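Side-chain contacts in heme-binding protein A / AI-2 binding protein A (Helicobacter pylori SS1, PDB 6OFQ), which probably binds peptides in the periplasm for uptake by an ABC transporter, and is held here in complex with the peptide STSA: residues 100-105 / 186-191; 132-137 / 203-208. One frame throughout, in Å; residues are numbered along the deposited sequence.

Contact 1: 100-105 / 186-191; sequences VYFHQT and ILSKDY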
loop_
_atom_site.group_PDB
_atom_site.type_symbol
_atom_site.label_atom_id
_atom_site.label_comp_id
_atom_site.label_asym_id
_atom_site.label_seq_id
_atom_site.Cartn_x
_atom_site.Cartn_y
_atom_site.Cartn_z
ATOM N N VAL A 100 10.642 9.273 24.507
ATOM C CA VAL A 100 9.787 8.254 23.884
ATOM C C VAL A 100 10.494 6.952 24.190
ATOM O O VAL A 100 11.696 6.771 23.958
ATOM C CB VAL A 100 9.787 8.473 22.368
ATOM C CG1 VAL A 100 9.075 7.314 21.668
ATOM C CG2 VAL A 100 9.213 9.829 22.017
ATOM N N TYR A 101 9.712 5.944 24.591
ATOM C CA TYR A 101 10.233 4.642 24.898
ATOM C C TYR A 101 9.672 3.585 23.946
ATOM O O TYR A 101 8.474 3.657 23.601
ATOM C CB TYR A 101 9.929 4.259 26.355
ATOM C CG TYR A 101 10.762 5.138 27.290
ATOM C CD1 TYR A 101 12.046 4.740 27.601
ATOM C CD2 TYR A 101 10.310 6.352 27.756
ATOM C CE1 TYR A 101 12.921 5.521 28.321
ATOM C CE2 TYR A 101 11.168 7.172 28.474
ATOM C CZ TYR A 101 12.446 6.743 28.736
ATOM O OH TYR A 101 13.338 7.502 29.461
ATOM N N PHE A 102 10.499 2.592 23.627
ATOM C CA PHE A 102 10.033 1.421 22.918
ATOM C C PHE A 102 9.174 0.535 23.824
ATOM O O PHE A 102 9.370 0.486 25.033
ATOM C CB PHE A 102 11.180 0.624 22.316
ATOM C CG PHE A 102 11.781 1.250 21.086
ATOM C CD1 PHE A 102 11.210 1.063 19.851
ATOM C CD2 PHE A 102 12.916 2.056 21.237
ATOM C CE1 PHE A 102 11.766 1.653 18.714
ATOM C CE2 PHE A 102 13.468 2.632 20.097
ATOM C CZ PHE A 102 12.954 2.369 18.850
ATOM N N HIS A 103 8.291 -0.221 23.177
ATOM C CA HIS A 103 7.412 -1.134 23.936
ATOM C C HIS A 103 8.175 -2.129 24.812
ATOM O O HIS A 103 9.242 -2.577 24.462
ATOM C CB HIS A 103 6.628 -1.997 22.965
ATOM C CG HIS A 103 5.779 -1.194 22.044
ATOM N ND1 HIS A 103 5.555 -1.595 20.754
ATOM C CD2 HIS A 103 5.091 -0.052 22.224
ATOM C CE1 HIS A 103 4.805 -0.694 20.147
ATOM N NE2 HIS A 103 4.484 0.241 21.021
ATOM N N GLN A 104 7.548 -2.528 25.909
ATOM C CA GLN A 104 8.038 -3.704 26.636
ATOM C C GLN A 104 7.018 -4.841 26.450
ATOM O O GLN A 104 5.834 -4.554 26.550
ATOM C CB GLN A 104 8.154 -3.349 28.107
ATOM C CG GLN A 104 9.357 -2.452 28.408
ATOM C CD GLN A 104 9.232 -1.863 29.808
ATOM O OE1 GLN A 104 8.379 -1.008 30.025
ATOM N NE2 GLN A 104 9.968 -2.421 30.791
ATOM N N THR A 105 7.506 -6.046 26.202
ATOM C CA THR A 105 6.649 -7.190 25.952
ATOM C C THR A 105 7.262 -8.359 26.718
ATOM O O THR A 105 8.392 -8.230 27.233
ATOM C CB THR A 105 6.683 -7.515 24.461
ATOM O OG1 THR A 105 8.012 -7.914 24.121
ATOM C CG2 THR A 105 6.204 -6.354 23.564
ATOM N N ILE A 186 10.415 3.278 12.476
ATOM C CA ILE A 186 11.577 3.243 13.378
ATOM C C ILE A 186 11.557 1.984 14.261
ATOM O O ILE A 186 10.680 1.876 15.113
ATOM C CB ILE A 186 11.678 4.516 14.206
ATOM C CG1 ILE A 186 11.684 5.789 13.325
ATOM C CG2 ILE A 186 12.949 4.489 15.051
ATOM C CD1 ILE A 186 12.630 5.779 12.146
ATOM N N LEU A 187 12.516 1.107 13.959
ATOM C CA LEU A 187 12.703 -0.089 14.805
ATOM C C LEU A 187 13.772 0.217 15.835
ATOM O O LEU A 187 14.436 1.254 15.767
ATOM C CB LEU A 187 13.175 -1.234 13.929
ATOM C CG LEU A 187 12.099 -1.984 13.142
ATOM C CD1 LEU A 187 11.340 -1.108 12.150
ATOM C CD2 LEU A 187 12.691 -3.194 12.451
ATOM N N SER A 188 13.866 -0.664 16.839
ATOM C CA SER A 188 14.840 -0.456 17.914
ATOM C C SER A 188 16.173 -1.137 17.636
ATOM O O SER A 188 16.280 -2.371 17.551
ATOM C CB SER A 188 14.292 -1.035 19.212
ATOM O OG SER A 188 15.315 -1.170 20.213
ATOM N N LYS A 189 17.231 -0.303 17.649
ATOM C CA LYS A 189 18.598 -0.806 17.547
ATOM C C LYS A 189 19.004 -1.695 18.752
ATOM O O LYS A 189 19.665 -2.701 18.492
ATOM C CB LYS A 189 19.551 0.397 17.421
ATOM C CG LYS A 189 21.010 -0.015 17.238
ATOM C CD LYS A 189 21.233 -0.925 16.070
ATOM C CE LYS A 189 22.607 -0.856 15.405
ATOM N NZ LYS A 189 23.643 -1.710 16.010
ATOM N N ASP A 190 18.580 -1.272 19.942
ATOM C CA ASP A 190 18.868 -2.095 21.151
ATOM C C ASP A 190 18.275 -3.493 21.006
ATOM O O ASP A 190 18.951 -4.529 21.229
ATOM C CB ASP A 190 18.453 -1.385 22.437
ATOM C CG ASP A 190 19.282 -0.144 22.716
ATOM O OD1 ASP A 190 20.522 -0.210 22.648
ATOM O OD2 ASP A 190 18.736 0.968 22.780
ATOM N N TYR A 191 16.997 -3.556 20.586
ATOM C CA TYR A 191 16.351 -4.852 20.379
ATOM C C TYR A 191 17.036 -5.675 19.282
ATOM O O TYR A 191 17.330 -6.874 19.394
ATOM C CB TYR A 191 14.845 -4.673 20.117
ATOM C CG TYR A 191 14.081 -5.960 19.842
ATOM C CD1 TYR A 191 14.076 -6.985 20.777
ATOM C CD2 TYR A 191 13.282 -6.131 18.717
ATOM C CE1 TYR A 191 13.371 -8.139 20.603
ATOM C CE2 TYR A 191 12.510 -7.257 18.549
ATOM C CZ TYR A 191 12.556 -8.269 19.488
ATOM O OH TYR A 191 11.813 -9.423 19.318
#
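Ser188, whose CB lies over the ring of Phe102, uses its hydroxyl to cap a helix: OG accepts from Tyr191 N at 2.9 Å, with a nearly straight N-H...O angle of 173°. OG stands anti to the Ser188 backbone N (chi1 165°), which turns it to Tyr191 N while CB stays pressed against the aromatic ring. Ser188 CB sits 3.5 Å from the centroid of the Phe102 ring and only 6° off its normal, a CH-pi contact almost exactly over the centre. The same face takes the backbone too, with Phe102 CZ 3.5 Å from Ser188 CA. The CB bond of Phe102 already points toward 186-191, and the ring follows it across to the serine.

Two carbonyls also approach the ring. Ile186 O lies at the edge, in the ring plane, 3.8 Å from Phe102 CE1, where the positive rim of an aromatic ring would favour a carbonyl. Leu187 O comes in obliquely, 3.6 Å from Phe102 CZ. Ile186 adds a looser touch, its CG2 4.4 Å from Phe102 CZ.

Helix 116-127 packs beside this site: Asp118 touches Phe102, while Ser122 OG bonds to Leu187 N. Asp118 OD1 serves Lys189 N and Ser188 OG serves Tyr191 N, which gives two N-H groups of the first turn of helix 189-197 side-chain acceptors. This is a serine N-cap seated on a phenylalanine face, joining the loop after strand 91-96 to that helix.

Contact 2: 132-137 / 203-208; sequences RYYSPG and ELAKKP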
loop_
_atom_site.group_PDB
_atom_site.type_symbol
_atom_site.label_atom_id
_atom_site.label_comp_id
_atom_site.label_asym_id
_atom_site.label_seq_id
_atom_site.Cartn_x
_atom_site.Cartn_y
_atom_site.Cartn_z
ATOM N N ARG A 132 22.548 -4.732 6.207
ATOM C CA ARG A 132 21.230 -5.322 5.964
ATOM C C ARG A 132 20.578 -5.978 7.174
ATOM O O ARG A 132 19.328 -6.124 7.201
ATOM C CB ARG A 132 21.347 -6.321 4.803
ATOM C CG ARG A 132 20.383 -7.487 4.792
ATOM C CD ARG A 132 20.925 -8.516 3.811
ATOM N NE ARG A 132 19.974 -9.597 3.838
ATOM C CZ ARG A 132 18.890 -9.690 3.087
ATOM N NH1 ARG A 132 18.614 -8.753 2.193
ATOM N NH2 ARG A 132 18.076 -10.723 3.217
ATOM N N TYR A 133 21.409 -6.483 8.093
ATOM C CA TYR A 133 21.014 -7.111 9.358
ATOM C C TYR A 133 20.616 -8.565 9.157
ATOM O O TYR A 133 21.269 -9.487 9.698
ATOM C CB TYR A 133 19.946 -6.307 10.109
ATOM C CG TYR A 133 19.564 -6.908 11.438
ATOM C CD1 TYR A 133 20.357 -6.657 12.558
ATOM C CD2 TYR A 133 18.415 -7.698 11.548
ATOM C CE1 TYR A 133 19.988 -7.196 13.799
ATOM C CE2 TYR A 133 18.053 -8.262 12.778
ATOM C CZ TYR A 133 18.880 -8.024 13.877
ATOM O OH TYR A 133 18.487 -8.470 15.122
ATOM N N TYR A 134 19.540 -8.791 8.411
ATOM C CA TYR A 134 19.050 -10.126 8.108
ATOM C C TYR A 134 20.087 -10.875 7.282
ATOM O O TYR A 134 20.854 -10.319 6.538
ATOM C CB TYR A 134 17.736 -10.081 7.367
ATOM C CG TYR A 134 16.661 -9.405 8.185
ATOM C CD1 TYR A 134 16.098 -10.031 9.268
ATOM C CD2 TYR A 134 16.104 -8.210 7.777
ATOM C CE1 TYR A 134 15.090 -9.474 10.037
ATOM C CE2 TYR A 134 15.132 -7.601 8.567
ATOM C CZ TYR A 134 14.561 -8.263 9.623
ATOM O OH TYR A 134 13.580 -7.701 10.377
ATOM N N SER A 135 20.090 -12.184 7.498
ATOM C CA SER A 135 20.924 -13.056 6.687
ATOM C C SER A 135 20.594 -12.955 5.228
ATOM O O SER A 135 19.447 -12.644 4.865
ATOM C CB SER A 135 20.688 -14.527 7.053
ATOM O OG SER A 135 21.286 -14.624 8.326
ATOM N N PRO A 136 21.592 -13.246 4.397
ATOM C CA PRO A 136 21.206 -13.431 3.003
ATOM C C PRO A 136 20.030 -14.420 2.880
ATOM O O PRO A 136 19.853 -15.396 3.622
ATOM C CB PRO A 136 22.524 -13.857 2.327
ATOM C CG PRO A 136 23.607 -13.450 3.286
ATOM C CD PRO A 136 23.007 -13.588 4.658
ATOM N N GLY A 137 19.085 -14.062 2.022
ATOM C CA GLY A 137 17.915 -14.895 1.836
ATOM C C GLY A 137 16.863 -14.112 1.090
ATOM O O GLY A 137 17.169 -13.090 0.488
ATOM N N GLU A 203 13.722 -12.906 14.276
ATOM C CA GLU A 203 12.654 -12.528 15.148
ATOM C C GLU A 203 12.319 -11.020 15.119
ATOM O O GLU A 203 11.259 -10.580 15.585
ATOM C CB GLU A 203 12.865 -12.949 16.595
ATOM C CG GLU A 203 12.739 -14.465 16.778
ATOM C CD GLU A 203 12.665 -14.892 18.234
ATOM O OE1 GLU A 203 12.717 -16.133 18.362
ATOM O OE2 GLU A 203 12.632 -14.101 19.207
ATOM N N LEU A 204 13.230 -10.220 14.553
ATOM C CA LEU A 204 12.955 -8.773 14.403
ATOM C C LEU A 204 11.701 -8.573 13.549
ATOM O O LEU A 204 11.007 -7.563 13.747
ATOM C CB LEU A 204 14.159 -8.082 13.763
ATOM C CG LEU A 204 14.144 -6.519 13.760
ATOM C CD1 LEU A 204 14.125 -5.980 15.183
ATOM C CD2 LEU A 204 15.328 -6.038 12.913
ATOM N N ALA A 205 11.481 -9.521 12.656
ATOM C CA ALA A 205 10.309 -9.448 11.739
ATOM C C ALA A 205 9.158 -10.342 12.160
ATOM O O ALA A 205 8.160 -10.461 11.419
ATOM C CB ALA A 205 10.745 -9.855 10.374
ATOM N N LYS A 206 9.227 -10.883 13.382
ATOM C CA LYS A 206 8.184 -11.768 13.933
ATOM C C LYS A 206 7.619 -11.331 15.271
ATOM O O LYS A 206 6.401 -11.487 15.524
ATOM C CB LYS A 206 8.727 -13.190 14.132
ATOM C CG LYS A 206 9.078 -13.828 12.798
ATOM C CD LYS A 206 9.594 -15.260 12.944
ATOM C CE LYS A 206 9.651 -15.927 11.573
ATOM N NZ LYS A 206 11.025 -15.937 10.987
ATOM N N LYS A 207 8.486 -10.718 16.069
ATOM C CA LYS A 207 8.133 -10.330 17.431
ATOM C C LYS A 207 8.566 -8.867 17.563
ATOM O O LYS A 207 9.693 -8.572 17.961
ATOM C CB LYS A 207 8.825 -11.274 18.436
ATOM C CG LYS A 207 8.231 -12.678 18.416
ATOM C CD LYS A 207 9.045 -13.604 19.308
ATOM C CE LYS A 207 8.479 -15.008 19.131
ATOM N NZ LYS A 207 9.292 -16.114 19.734
ATOM N N PRO A 208 7.730 -7.919 17.113
ATOM C CA PRO A 208 8.209 -6.585 16.855
ATOM C C PRO A 208 8.245 -5.712 18.078
ATOM O O PRO A 208 7.486 -5.894 19.006
ATOM C CB PRO A 208 7.187 -6.084 15.827
ATOM C CG PRO A 208 5.881 -6.755 16.231
ATOM C CD PRO A 208 6.360 -8.146 16.593
#
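Tyr133 and Tyr134 project side by side from one tight turn, and both land on Leu204. The walk starts just before them, at Arg132, which folds back over the turn. Its NE gives a bond to Tyr134 O at 2.9 Å, approaching from above the carbonyl plane, and its NH2 reaches Ser135 O, also at 2.9 Å, with that oxygen in the guanidinium plane. Lys139 O is a further acceptor for NH2, so the arginine clamps the loop from within.

Tyr133 has a positive phi (82°, with psi -64°), and a weak bond from Tyr134 N back to Arg132 O closes a classic gamma-turn around it. CG lies anti to its backbone N, carrying the ring toward Leu204, where CE2 meets Leu204 CD2 at 3.5 Å, the two side chains crossing obliquely. Tyr133 OH ends on Ala192 O, in helix 189-197.

At Tyr134 the side chain crosses that of Leu204 at about a right angle. Tyr133 CD2 sits over the centre of its ring, 3.9 Å above the plane. The far end does most of the touching: Tyr134 OH lies 3.5 Å from both CB and CD2 of Leu204 and 3.6 Å from Ala205 CB.

No hydrogen bond links the two segments. Leu204 and Ala205 offer hydrocarbon to Tyr133 CE2 and to the phenol end of Tyr134. The buried Tyr134 OH lies against these carbons yet bonds to Asp45 OD2. The chemistry is therefore split: apolar packing joins the segments, while the tyrosine hydroxyls are anchored to helix 189-197 and to the loop at Asp45.

From the N terminus, 100-105 comes first, after strand 91-96, and helix 116-127 follows before 132-137. The chain then runs through strands 153-160 and 163-168 to 186-191, where contact 1 closes a loop of 80 intervening residues. Helix 189-197 leads on to 203-208, and contact 2 closes a loop of 65 intervening residues that overlaps the first. The two loops cross rather than nest, with centres about 15 Å apart. They also meet directly: Tyr191 OH probably hydrogen-bonds Lys207 O at 2.7 Å, and Tyr191 CD2 packs on Leu204 CD1. Together they bind the loops flanking helix 116-127 to the start of helix 189-197 and the loop after it, with Phe121 touching both Lys189 and Leu204.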